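Local structure of probable zinc protease (Pseudomonas aeruginosa, 4NNZ) at residues Y35-S40 / D87-Y92; G48-L53 / R178-S183. The protein probably cleaves peptide bonds as a zinc metallopeptidase of the M16 family, forming one subunit, PA0372, of the heterodimeric protease PA0371-PA0372. One frame throughout, in Å; residues are numbered along the deposited sequence.

Contact 1: Y35-S40 / D87-Y92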
# COMPACT_ATOMS: atom_id res chain seq x y z
N TYR A 35 -5.71 -1.04 22.42
CA TYR A 35 -4.36 -0.78 22.02
C TYR A 35 -4.38 -0.08 20.70
O TYR A 35 -5.13 -0.44 19.85
CB TYR A 35 -3.61 -2.07 21.83
CG TYR A 35 -3.23 -2.81 23.08
CD1 TYR A 35 -2.12 -2.48 23.80
CD2 TYR A 35 -3.97 -3.89 23.49
CE1 TYR A 35 -1.77 -3.18 24.92
CE2 TYR A 35 -3.63 -4.59 24.60
CZ TYR A 35 -2.53 -4.23 25.31
OH TYR A 35 -2.22 -4.96 26.41
N ARG A 36 -3.56 0.92 20.51
CA ARG A 36 -3.53 1.62 19.25
C ARG A 36 -2.61 0.98 18.25
O ARG A 36 -1.61 1.51 17.88
CB ARG A 36 -3.14 3.05 19.48
CG ARG A 36 -4.08 3.80 20.36
CD ARG A 36 -3.50 5.13 20.71
NE ARG A 36 -3.44 5.31 22.14
CZ ARG A 36 -2.35 5.63 22.80
NH1 ARG A 36 -1.22 5.79 22.16
NH2 ARG A 36 -2.40 5.77 24.09
N ILE A 37 -2.96 -0.20 17.81
CA ILE A 37 -2.24 -0.81 16.77
C ILE A 37 -3.27 -1.47 15.87
O ILE A 37 -4.31 -1.83 16.31
CB ILE A 37 -1.17 -1.75 17.34
CG1 ILE A 37 -0.34 -2.34 16.23
CG2 ILE A 37 -1.78 -2.77 18.23
CD1 ILE A 37 0.27 -1.32 15.33
N GLY A 38 -2.98 -1.55 14.60
CA GLY A 38 -3.99 -1.92 13.66
C GLY A 38 -3.31 -2.32 12.40
O GLY A 38 -2.12 -2.25 12.34
N SER A 39 -4.08 -2.71 11.41
CA SER A 39 -3.57 -2.99 10.11
C SER A 39 -3.03 -1.81 9.33
O SER A 39 -2.26 -2.00 8.46
CB SER A 39 -4.55 -3.81 9.29
OG SER A 39 -5.80 -3.22 9.24
N SER A 40 -3.44 -0.61 9.64
CA SER A 40 -2.93 0.55 8.96
C SER A 40 -1.50 0.88 9.37
O SER A 40 -0.85 1.64 8.74
CB SER A 40 -3.86 1.75 9.06
OG SER A 40 -4.14 2.12 10.37
N ASP A 87 -7.45 0.53 12.72
CA ASP A 87 -6.84 1.39 13.68
C ASP A 87 -6.67 0.90 15.09
O ASP A 87 -5.99 1.53 15.83
CB ASP A 87 -7.54 2.73 13.69
CG ASP A 87 -7.26 3.52 12.46
OD1 ASP A 87 -6.21 3.31 11.88
OD2 ASP A 87 -8.07 4.33 12.06
N TYR A 88 -7.28 -0.20 15.46
CA TYR A 88 -7.15 -0.63 16.82
C TYR A 88 -7.35 -2.10 17.08
O TYR A 88 -7.83 -2.83 16.27
CB TYR A 88 -8.07 0.19 17.71
CG TYR A 88 -9.47 0.15 17.27
CD1 TYR A 88 -10.27 -0.89 17.58
CD2 TYR A 88 -9.97 1.13 16.49
CE1 TYR A 88 -11.55 -0.94 17.15
CE2 TYR A 88 -11.26 1.11 16.07
CZ TYR A 88 -12.04 0.07 16.41
OH TYR A 88 -13.31 0.02 15.97
N THR A 89 -6.91 -2.51 18.24
CA THR A 89 -7.16 -3.82 18.77
C THR A 89 -7.72 -3.71 20.14
O THR A 89 -7.12 -3.13 20.98
CB THR A 89 -5.87 -4.55 18.90
OG1 THR A 89 -5.20 -4.45 17.66
CG2 THR A 89 -6.10 -5.97 19.25
N ALA A 90 -8.88 -4.29 20.38
CA ALA A 90 -9.51 -4.17 21.67
C ALA A 90 -9.88 -5.46 22.35
O ALA A 90 -10.43 -6.31 21.76
CB ALA A 90 -10.71 -3.28 21.55
N TYR A 91 -9.59 -5.56 23.63
CA TYR A 91 -10.01 -6.70 24.39
C TYR A 91 -10.95 -6.24 25.47
O TYR A 91 -10.66 -5.34 26.17
CB TYR A 91 -8.82 -7.39 25.02
CG TYR A 91 -7.72 -7.79 24.09
CD1 TYR A 91 -6.85 -6.88 23.60
CD2 TYR A 91 -7.54 -9.09 23.75
CE1 TYR A 91 -5.83 -7.24 22.78
CE2 TYR A 91 -6.52 -9.47 22.92
CZ TYR A 91 -5.68 -8.53 22.44
OH TYR A 91 -4.67 -8.89 21.62
N TYR A 92 -12.10 -6.87 25.58
CA TYR A 92 -13.06 -6.48 26.57
C TYR A 92 -13.71 -7.64 27.23
O TYR A 92 -13.88 -8.67 26.64
CB TYR A 92 -14.14 -5.64 25.94
CG TYR A 92 -14.88 -6.36 24.87
CD1 TYR A 92 -14.45 -6.33 23.58
CD2 TYR A 92 -16.00 -7.09 25.16
CE1 TYR A 92 -15.12 -6.99 22.59
CE2 TYR A 92 -16.68 -7.76 24.18
CZ TYR A 92 -16.24 -7.71 22.89
OH TYR A 92 -16.91 -8.37 21.89
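Tyr35 and Thr89 form an antiparallel hydrogen-bonded pair at the point where strand 28-35 runs out beside strand 89-96. Tyr35 N gives a nearly straight bond to Thr89 O (2.9 Å, 176° at the hydrogen), and Thr89 N returns one to Tyr35 O at 3.2 Å. Tyr35 O also takes a weak bond from Ile37 N, closing an inverse gamma turn centred on Arg36, so the chain bends away from strand pairing but stays close. The packing is tight here. Ile37 O comes within 3.1 Å of Tyr88 CA in a CA-H...O contact, and within 3.1 Å of Thr89 OG1, which may donate to it although another acceptor competes for the proton. Gly38, with no side chain, brings its CA to 4.4 Å from Asp87 CA. Asp87 starts away from the loop, but its carboxylate turns back and OD1 lies 2.8 Å from Ser40 OG, a hydroxyl that also has Asp86 O as a partner. OD2 is held separately by Tyr158 OH and the backbone N of Arg306. On the same sheet face as Thr89, the Tyr35 side chain crosses that of Tyr91 obliquely, with Tyr35 CE2 3.9 Å from Tyr91 CE1.

The looser, partly exposed side belongs to Arg36 and Tyr88. Arg36 points away, and NH1 bonds Asn188 O instead. Of the Tyr88 side chain, CB alone comes near Tyr35 O; its ring meets Trp34.

In the fold, helix 100-112 packs on Tyr35 and Tyr91, Tyr185 stacks on Tyr35 and bonds the Tyr91 hydroxyl, strand 80-84 borders Thr89 and Tyr91, and helix 367-379 touches Arg36 and Tyr88.

Contact 2: G48-L53 / R178-S183; sequences GLSHAL and RHWYES
Helix 49-56 carries the inverted zinc-binding HXXEH motif of the M16 family, beginning at His51, and this contact is where the helix leans on helix 174-184. The short segments cross almost perpendicularly, at -93°, with their axes 10.0 Å apart. Gly48 is the N-cap, and the carboxylate of Glu42 receives the backbone N-H groups of Gly48 and Ser50. His51 points away from the crossing, and its side chain touches Glu131 of helix 118-137, which suits a metal site on the far side of the helix from Trp180, though a zinc role here is inferred from the family.

Trp180 fills the crossing. Its chi1 (-160°) puts CG anti to the backbone N, and the indole lies against helix 49-56. Leu49 lies over one face: its CB sits 4.1 Å above the centre of the five-membered ring in a CH-pi contact, while CD2 packs farther toward the rim, 3.7 Å from CE3. Leu53 arrives from another direction, its CD2 in the plane of the indole at the CD1 edge, 3.8 Å away, and the same methyl touches Tyr181 CA at 3.6 Å. Tyr181 sends its hydroxyl elsewhere, to Arg110 O. The polar element is slight: Trp180 NE1 makes a weak, bent bond to Ser50 OG, 3.3 Å long, although the position of that hydroxyl is uncertain.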
# COMPACT_ATOMS: atom_id res chain seq x y z
N GLY A 48 -1.27 -8.50 8.28
CA GLY A 48 -2.06 -9.40 9.06
C GLY A 48 -1.52 -9.66 10.42
O GLY A 48 -2.05 -10.46 11.11
N LEU A 49 -0.45 -8.98 10.75
CA LEU A 49 0.27 -9.16 11.99
C LEU A 49 -0.48 -8.80 13.24
O LEU A 49 -0.35 -9.47 14.21
CB LEU A 49 1.54 -8.33 11.94
CG LEU A 49 2.88 -8.89 12.37
CD1 LEU A 49 3.10 -10.30 11.91
CD2 LEU A 49 3.94 -7.99 11.83
N SER A 50 -1.21 -7.71 13.23
CA SER A 50 -1.95 -7.29 14.38
C SER A 50 -3.07 -8.20 14.70
O SER A 50 -3.32 -8.52 15.82
CB SER A 50 -2.47 -5.89 14.19
OG SER A 50 -1.59 -5.23 13.37
N HIS A 51 -3.79 -8.59 13.69
CA HIS A 51 -4.84 -9.55 13.82
C HIS A 51 -4.37 -10.94 14.24
O HIS A 51 -5.05 -11.62 14.93
CB HIS A 51 -5.65 -9.56 12.54
CG HIS A 51 -6.59 -10.70 12.47
ND1 HIS A 51 -6.19 -11.95 12.11
CD2 HIS A 51 -7.90 -10.78 12.74
CE1 HIS A 51 -7.21 -12.77 12.17
NE2 HIS A 51 -8.27 -12.08 12.55
N ALA A 52 -3.24 -11.39 13.76
CA ALA A 52 -2.68 -12.63 14.21
C ALA A 52 -2.25 -12.61 15.65
O ALA A 52 -2.44 -13.55 16.37
CB ALA A 52 -1.52 -13.03 13.34
N LEU A 53 -1.62 -11.53 16.04
CA LEU A 53 -1.10 -11.44 17.36
C LEU A 53 -2.25 -11.50 18.32
O LEU A 53 -2.14 -12.08 19.36
CB LEU A 53 -0.32 -10.15 17.52
CG LEU A 53 0.37 -9.87 18.85
CD1 LEU A 53 1.30 -10.97 19.28
CD2 LEU A 53 1.10 -8.56 18.81
N ARG A 178 6.48 -11.62 17.82
CA ARG A 178 7.03 -11.18 19.07
C ARG A 178 7.41 -9.75 19.01
O ARG A 178 7.28 -9.02 19.95
CB ARG A 178 8.29 -11.96 19.39
CG ARG A 178 8.06 -13.38 19.81
CD ARG A 178 9.33 -14.01 20.30
NE ARG A 178 9.11 -15.36 20.79
CZ ARG A 178 9.66 -16.43 20.24
NH1 ARG A 178 10.45 -16.30 19.20
NH2 ARG A 178 9.43 -17.62 20.74
N HIS A 179 8.01 -9.39 17.90
CA HIS A 179 8.52 -8.08 17.70
C HIS A 179 7.43 -7.06 17.65
O HIS A 179 7.56 -5.97 18.13
CB HIS A 179 9.33 -8.05 16.44
CG HIS A 179 9.98 -6.75 16.19
ND1 HIS A 179 11.10 -6.34 16.86
CD2 HIS A 179 9.65 -5.75 15.35
CE1 HIS A 179 11.44 -5.14 16.44
NE2 HIS A 179 10.58 -4.76 15.52
N TRP A 180 6.36 -7.45 17.01
CA TRP A 180 5.19 -6.64 16.92
C TRP A 180 4.61 -6.46 18.28
O TRP A 180 4.12 -5.42 18.61
CB TRP A 180 4.21 -7.28 15.96
CG TRP A 180 3.18 -6.40 15.41
CD1 TRP A 180 1.90 -6.43 15.71
CD2 TRP A 180 3.33 -5.38 14.42
NE1 TRP A 180 1.22 -5.50 15.03
CE2 TRP A 180 2.08 -4.85 14.21
CE3 TRP A 180 4.40 -4.88 13.70
CZ2 TRP A 180 1.86 -3.84 13.33
CZ3 TRP A 180 4.18 -3.89 12.85
CH2 TRP A 180 2.92 -3.38 12.66
N TYR A 181 4.64 -7.51 19.08
CA TYR A 181 4.14 -7.41 20.42
C TYR A 181 4.98 -6.44 21.21
O TYR A 181 4.46 -5.59 21.88
CB TYR A 181 4.08 -8.77 21.09
CG TYR A 181 3.88 -8.70 22.57
CD1 TYR A 181 4.92 -8.37 23.39
CD2 TYR A 181 2.67 -8.94 23.14
CE1 TYR A 181 4.76 -8.26 24.73
CE2 TYR A 181 2.51 -8.86 24.49
CZ TYR A 181 3.57 -8.52 25.28
OH TYR A 181 3.44 -8.43 26.62
N GLU A 182 6.28 -6.54 21.08
CA GLU A 182 7.18 -5.70 21.80
C GLU A 182 7.02 -4.27 21.44
O GLU A 182 7.15 -3.42 22.28
CB GLU A 182 8.61 -6.06 21.43
CG GLU A 182 9.22 -7.11 22.30
CD GLU A 182 10.43 -7.73 21.66
OE1 GLU A 182 10.67 -7.53 20.47
OE2 GLU A 182 11.16 -8.44 22.36
N SER A 183 6.87 -4.01 20.17
CA SER A 183 6.78 -2.67 19.69
C SER A 183 5.56 -1.92 20.11
O SER A 183 5.63 -0.78 20.40
CB SER A 183 6.92 -2.64 18.20
OG SER A 183 7.83 -3.61 17.81

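Overall arrangement
The two contacts lie side by side, centres 11 Å apart, and their segments alternate along the chain: 35-40, 48-53, 87-92, 178-183. Contact 1 closes the end of strand 28-35 against strand 89-96 in the six-stranded mixed sheet; contact 2 sets helix 49-56, reached through the loop that starts at 35-40, against helix 174-184, which leads on to strand 190-196 of that sheet. They meet directly: Ile37 CD1 packs 3.6 Å from Trp180 CZ2, and Ser50 OG is probably hydrogen-bonded, weakly, to Gly38 O. The helix with the family's zinc motif is thus tied to the sheet through both its preceding loop and its helix partner.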